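Local coordinates for protein peptidoglycan D,D-transpeptidase FtsI (Yersinia pestis, PDB 6SYN) that cross-links peptidoglycan as a penicillin-binding D,D-transpeptidase, probably serving septal cell-wall synthesis during cell division, at residues L321-T324 and Y325-G329; I380-M383 and G384-R387. All coordinates share one frame; numbering follows the deposited sequence.

Both contacts are local turns of the chain inside the transpeptidase domain, with centres about 13 Å apart and on the same side of the molecule's centre. Interaction 1 comes first in sequence and covers the last turns of helix 319-327; interaction 2 follows at the end of helix 370-381, where the chain swings into the short strand 385-386. Each helix closes in a Schellman motif, and the two ends pack on each other: Phe328 lies on Ile380, and the ring of Tyr386 rests against the backbone of Phe328 and Gly329. Helix 255-264 receives side chains from both, so the two helix ends pack on the helix that begins just after the penicillin-binding Ser252.

Interaction 1: L321-T324 and Y325-G329; sequences LVDT and YSRFG
The C-terminal turns of helix 319-327 bring Leu321 and Tyr325 together on its buried side. Their side chains run next to each other in the same direction, with Leu321 CD2 3.7 Å from Tyr325 CE1. Tyr325 keeps CG beside its own backbone N (chi1 -67°), which folds the ring back along the helix and lays one face over the carbonyl of Leu321. Leu321 O also accepts the amide of Tyr325, N to O 3.0 Å, in a nearly straight bond (163°). The Tyr325 hydroxyl is hydrogen-bonded to Phe360 O, and its ring also stacks on Phe360; the side chain lies about 11 Å from the bound ring-opened penicillin.

At the next residue, Val322 O receives Ser326 OG at 3.1 Å, a hydroxyl turned back onto the preceding turn, and, weakly, Ser326 N; Tyr346 OH from outside the helix bonds to the same oxygen. Asp323 and Arg327 occupy the exposed side. Arg327 N bonds to Asp323 O at 2.7 Å, whereas the charged ends make a long salt bridge, Asp323 OD2 to Arg327 NH2 3.7 Å, with carboxylate and guanidinium planes 28° apart. Bent at chi3, the arginine keeps NH2 near Asp323 OD2 while its NE is held by Ile403 O.

The helix closes in a Schellman motif, Gly329 supplying the positive phi while its amide makes weak bonds back to Tyr325 O and Ser326 O. Just before it, Phe328 N bonds to Thr324 O at 2.9 Å, and this oxygen also sits at the edge of the Phe328 ring, in its plane. Thr324 CG2 touches the ring at CD1 (3.8 Å), while its OG1 pairs with Thr261 OG1 on helix 255-264, the helix whose Met257 and Met260 also pack against Phe328.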
ATOM      1  N   LEU A 321     -13.445  -0.554 -22.778  1.00 13.93           N
ATOM      2  CA  LEU A 321     -12.694  -0.904 -21.540  1.00 14.25           C
ATOM      3  C   LEU A 321     -11.709   0.219 -21.201  1.00 14.52           C
ATOM      4  O   LEU A 321     -11.413   0.399 -19.997  1.00 14.45           O
ATOM      5  CB  LEU A 321     -11.959  -2.239 -21.713  1.00 14.09           C
ATOM      6  CG  LEU A 321     -12.831  -3.486 -21.615  1.00 13.84           C
ATOM      7  CD1 LEU A 321     -12.031  -4.731 -21.957  1.00 13.77           C
ATOM      8  CD2 LEU A 321     -13.443  -3.612 -20.231  1.00 13.80           C
ATOM      9  N   VAL A 322     -11.224   0.939 -22.217  1.00 14.81           N
ATOM     10  CA  VAL A 322     -10.313   2.108 -22.036  1.00 15.12           C
ATOM     11  C   VAL A 322     -11.105   3.232 -21.359  1.00 15.19           C
ATOM     12  O   VAL A 322     -10.542   3.892 -20.479  1.00 15.66           O
ATOM     13  CB  VAL A 322      -9.666   2.566 -23.359  1.00 15.01           C
ATOM     14  CG1 VAL A 322      -8.813   3.812 -23.165  1.00 14.94           C
ATOM     15  CG2 VAL A 322      -8.834   1.454 -23.979  1.00 14.87           C
ATOM     16  N   ASP A 323     -12.372   3.418 -21.730  1.00 15.45           N
ATOM     17  CA  ASP A 323     -13.261   4.428 -21.097  1.00 15.67           C
ATOM     18  C   ASP A 323     -13.607   4.012 -19.658  1.00 15.10           C
ATOM     19  O   ASP A 323     -13.543   4.876 -18.770  1.00 15.37           O
ATOM     20  CB  ASP A 323     -14.533   4.664 -21.912  1.00 16.18           C
ATOM     21  CG  ASP A 323     -15.145   6.022 -21.624  1.00 16.63           C
ATOM     22  OD1 ASP A 323     -14.521   7.034 -22.022  1.00 17.14           O
ATOM     23  OD2 ASP A 323     -16.213   6.060 -20.972  1.00 17.24           O
ATOM     24  N   THR A 324     -13.965   2.748 -19.419  1.00 14.33           N
ATOM     25  CA  THR A 324     -14.421   2.275 -18.087  1.00 13.85           C
ATOM     26  C   THR A 324     -13.258   2.293 -17.086  1.00 13.34           C
ATOM     27  O   THR A 324     -13.488   2.732 -15.946  1.00 13.64           O
ATOM     28  CB  THR A 324     -15.087   0.897 -18.157  1.00 13.95           C
ATOM     29  OG1 THR A 324     -16.220   0.985 -19.023  1.00 13.85           O
ATOM     30  CG2 THR A 324     -15.526   0.410 -16.791  1.00 14.06           C
ATOM     31  N   TYR A 325     -12.064   1.830 -17.466  1.00 12.48           N
ATOM     32  CA  TYR A 325     -10.889   1.804 -16.556  1.00 12.03           C
ATOM     33  C   TYR A 325     -10.515   3.246 -16.196  1.00 11.89           C
ATOM     34  O   TYR A 325     -10.190   3.493 -15.013  1.00 11.71           O
ATOM     35  CB  TYR A 325      -9.689   1.090 -17.181  1.00 11.78           C
ATOM     36  CG  TYR A 325      -9.829  -0.391 -17.424  1.00 11.50           C
ATOM     37  CD1 TYR A 325     -11.041  -1.053 -17.323  1.00 11.57           C
ATOM     38  CD2 TYR A 325      -8.732  -1.127 -17.824  1.00 11.46           C
ATOM     39  CE1 TYR A 325     -11.148  -2.411 -17.585  1.00 11.54           C
ATOM     40  CE2 TYR A 325      -8.817  -2.483 -18.088  1.00 11.41           C
ATOM     41  CZ  TYR A 325     -10.030  -3.128 -17.972  1.00 11.40           C
ATOM     42  OH  TYR A 325     -10.103  -4.462 -18.243  1.00 11.36           O
ATOM     43  N   SER A 326     -10.554   4.148 -17.188  1.00 11.64           N
ATOM     44  CA  SER A 326     -10.400   5.620 -17.025  1.00 11.61           C
ATOM     45  C   SER A 326     -11.462   6.143 -16.056  1.00 11.54           C
ATOM     46  O   SER A 326     -11.087   6.787 -15.072  1.00 11.20           O
ATOM     47  CB  SER A 326     -10.487   6.352 -18.344  1.00 11.58           C
ATOM     48  OG  SER A 326      -9.244   6.332 -19.027  1.00 11.68           O
ATOM     49  N   ARG A 327     -12.737   5.870 -16.341  1.00 11.91           N
ATOM     50  CA  ARG A 327     -13.893   6.277 -15.495  1.00 12.31           C
ATOM     51  C   ARG A 327     -13.646   5.849 -14.040  1.00 11.75           C
ATOM     52  O   ARG A 327     -14.015   6.623 -13.138  1.00 11.61           O
ATOM     53  CB  ARG A 327     -15.205   5.686 -16.023  1.00 13.12           C
ATOM     54  CG  ARG A 327     -15.845   6.488 -17.147  1.00 13.95           C
ATOM     55  CD  ARG A 327     -17.165   5.904 -17.622  1.00 14.89           C
ATOM     56  NE  ARG A 327     -18.305   6.717 -17.212  1.00 15.88           N
ATOM     57  CZ  ARG A 327     -18.643   7.894 -17.749  1.00 16.79           C
ATOM     58  NH1 ARG A 327     -19.695   8.552 -17.288  1.00 16.87           N
ATOM     59  NH2 ARG A 327     -17.928   8.416 -18.734  1.00 17.52           N
ATOM     60  N   PHE A 328     -13.035   4.678 -13.824  1.00 11.06           N
ATOM     61  CA  PHE A 328     -12.756   4.108 -12.478  1.00 10.60           C
ATOM     62  C   PHE A 328     -11.451   4.677 -11.911  1.00 10.26           C
ATOM     63  O   PHE A 328     -11.183   4.461 -10.712  1.00 10.13           O
ATOM     64  CB  PHE A 328     -12.763   2.577 -12.521  1.00 10.46           C
ATOM     65  CG  PHE A 328     -14.112   1.974 -12.220  1.00 10.36           C
ATOM     66  CD1 PHE A 328     -15.027   1.726 -13.231  1.00 10.32           C
ATOM     67  CD2 PHE A 328     -14.485   1.693 -10.915  1.00 10.32           C
ATOM     68  CE1 PHE A 328     -16.271   1.181 -12.944  1.00 10.26           C
ATOM     69  CE2 PHE A 328     -15.730   1.147 -10.629  1.00 10.22           C
ATOM     70  CZ  PHE A 328     -16.620   0.890 -11.646  1.00 10.18           C
ATOM     71  N   GLY A 329     -10.669   5.373 -12.740  1.00 10.06           N
ATOM     72  CA  GLY A 329      -9.550   6.225 -12.295  1.00  9.96           C
ATOM     73  C   GLY A 329      -8.178   5.648 -12.608  1.00  9.87           C
ATOM     74  O   GLY A 329      -7.196   6.199 -12.088  1.00  9.77           O
TER

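Interaction 2: I380-M383 and G384-R387; sequences IGSM and GVYR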
ATOM      1  N   ILE A 380     -16.395   0.792  -6.982  1.00  8.24           N
ATOM      2  CA  ILE A 380     -17.276  -0.416  -7.059  1.00  8.47           C
ATOM      3  C   ILE A 380     -18.155  -0.429  -5.802  1.00  8.69           C
ATOM      4  O   ILE A 380     -19.390  -0.610  -5.934  1.00  8.70           O
ATOM      5  CB  ILE A 380     -16.455  -1.720  -7.204  1.00  8.50           C
ATOM      6  CG1 ILE A 380     -15.803  -1.825  -8.585  1.00  8.48           C
ATOM      7  CG2 ILE A 380     -17.313  -2.944  -6.892  1.00  8.51           C
ATOM      8  CD1 ILE A 380     -14.958  -3.062  -8.791  1.00  8.52           C
ATOM      9  N   GLY A 381     -17.519  -0.229  -4.641  1.00  8.93           N
ATOM     10  CA  GLY A 381     -18.129  -0.287  -3.299  1.00  9.10           C
ATOM     11  C   GLY A 381     -19.208   0.759  -3.102  1.00  9.30           C
ATOM     12  O   GLY A 381     -20.201   0.440  -2.432  1.00  9.28           O
ATOM     13  N   SER A 382     -19.024   1.971  -3.643  1.00  9.65           N
ATOM     14  CA  SER A 382     -20.024   3.075  -3.576  1.00  9.90           C
ATOM     15  C   SER A 382     -21.192   2.808  -4.548  1.00 10.20           C
ATOM     16  O   SER A 382     -22.138   3.626  -4.573  1.00 10.23           O
ATOM     17  CB  SER A 382     -19.372   4.425  -3.812  1.00  9.81           C
ATOM     18  OG  SER A 382     -18.652   4.454  -5.035  1.00  9.72           O
ATOM     19  N   MET A 383     -21.145   1.687  -5.280  1.00 10.52           N
ATOM     20  CA  MET A 383     -22.059   1.329  -6.397  1.00 10.80           C
ATOM     21  C   MET A 383     -21.948   2.402  -7.491  1.00 10.95           C
ATOM     22  O   MET A 383     -22.987   2.967  -7.877  1.00 11.08           O
ATOM     23  CB  MET A 383     -23.513   1.182  -5.927  1.00 10.89           C
ATOM     24  CG  MET A 383     -23.709   0.154  -4.814  1.00 11.02           C
ATOM     25  SD  MET A 383     -23.256  -1.547  -5.276  1.00 11.21           S
ATOM     26  CE  MET A 383     -22.762  -2.181  -3.676  1.00 11.08           C
ATOM     27  N   GLY A 384     -20.724   2.684  -7.950  1.00 10.98           N
ATOM     28  CA  GLY A 384     -20.445   3.500  -9.150  1.00 11.00           C
ATOM     29  C   GLY A 384     -20.342   4.994  -8.870  1.00 11.07           C
ATOM     30  O   GLY A 384     -20.702   5.784  -9.772  1.00 11.20           O
ATOM     31  N   VAL A 385     -19.843   5.388  -7.694  1.00 11.03           N
ATOM     32  CA  VAL A 385     -19.593   6.820  -7.335  1.00 10.94           C
ATOM     33  C   VAL A 385     -18.088   7.014  -7.108  1.00 10.78           C
ATOM     34  O   VAL A 385     -17.594   6.650  -6.024  1.00 10.74           O
ATOM     35  CB  VAL A 385     -20.435   7.248  -6.115  1.00 10.96           C
ATOM     36  CG1 VAL A 385     -20.065   8.638  -5.607  1.00 10.93           C
ATOM     37  CG2 VAL A 385     -21.924   7.167  -6.428  1.00 10.94           C
ATOM     38  N   TYR A 386     -17.395   7.553  -8.117  1.00 10.60           N
ATOM     39  CA  TYR A 386     -15.944   7.869  -8.096  1.00 10.58           C
ATOM     40  C   TYR A 386     -15.710   9.080  -7.187  1.00 10.76           C
ATOM     41  O   TYR A 386     -16.068  10.207  -7.590  1.00 10.63           O
ATOM     42  CB  TYR A 386     -15.438   8.121  -9.518  1.00 10.40           C
ATOM     43  CG  TYR A 386     -13.968   8.435  -9.632  1.00 10.21           C
ATOM     44  CD1 TYR A 386     -13.021   7.425  -9.642  1.00 10.16           C
ATOM     45  CD2 TYR A 386     -13.523   9.741  -9.757  1.00 10.15           C
ATOM     46  CE1 TYR A 386     -11.668   7.704  -9.760  1.00 10.15           C
ATOM     47  CE2 TYR A 386     -12.176  10.039  -9.869  1.00 10.13           C
ATOM     48  CZ  TYR A 386     -11.242   9.016  -9.870  1.00 10.14           C
ATOM     49  OH  TYR A 386      -9.911   9.299  -9.981  1.00 10.15           O
ATOM     50  N   ARG A 387     -15.131   8.845  -6.003  1.00 11.05           N
ATOM     51  CA  ARG A 387     -14.827   9.885  -4.984  1.00 11.21           C
ATOM     52  C   ARG A 387     -13.321  10.128  -4.938  1.00 11.33           C
ATOM     53  O   ARG A 387     -12.534   9.217  -5.167  1.00 11.56           O
ATOM     54  CB  ARG A 387     -15.384   9.471  -3.617  1.00 11.21           C
ATOM     55  CG  ARG A 387     -16.679  10.188  -3.256  1.00 11.36           C
ATOM     56  CD  ARG A 387     -17.209   9.882  -1.868  1.00 11.29           C
ATOM     57  NE  ARG A 387     -17.961   8.638  -1.889  1.00 11.42           N
ATOM     58  CZ  ARG A 387     -19.276   8.525  -2.053  1.00 11.36           C
ATOM     59  NH1 ARG A 387     -19.825   7.323  -2.069  1.00 11.42           N
ATOM     60  NH2 ARG A 387     -20.041   9.593  -2.189  1.00 11.39           N
TER
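Ser382 and Val385 meet round the turn that leads from helix 370-381 into strand 385-386. Ser382 OG lies 2.6 Å from Val385 O and 3.5 Å from Val385 CB, so the hydroxyl sits against both the backbone and the root of the valine side chain. With chi1 at 55°, this oxygen stands between the serine's own N and carbonyl carbon, which places it within reach of Val385 O. Beside it, Ser382 CB packs against Arg387 NH1 at 3.4 Å. The arginine chain bends at chi3 and folds back beneath the valine, bringing Val385 CG1 over one face of the guanidinium, near its rim.

Behind these groups, Met383 ends the helix in a Schellman motif: it adopts positive phi, and its N bonds to Ile380 O at 3.0 Å. Gly384 also has positive phi, and the two residues together turn the chain out of the helix and into the strand. Backbone bonds of Gly384 with Ile403 and of Tyr386 with Glu401 join the new strand to strand 401-402, while the Met383 side chain lies on helix 406-416. The guanidinium is positioned by Val398 O at NH2 and, weakly, by Val212 O at NH1.

Thr379 O also pairs with Ser382 OG, so the hydroxyl has carbonyls of both helix and strand about it, and its single proton must be shared or divided between them.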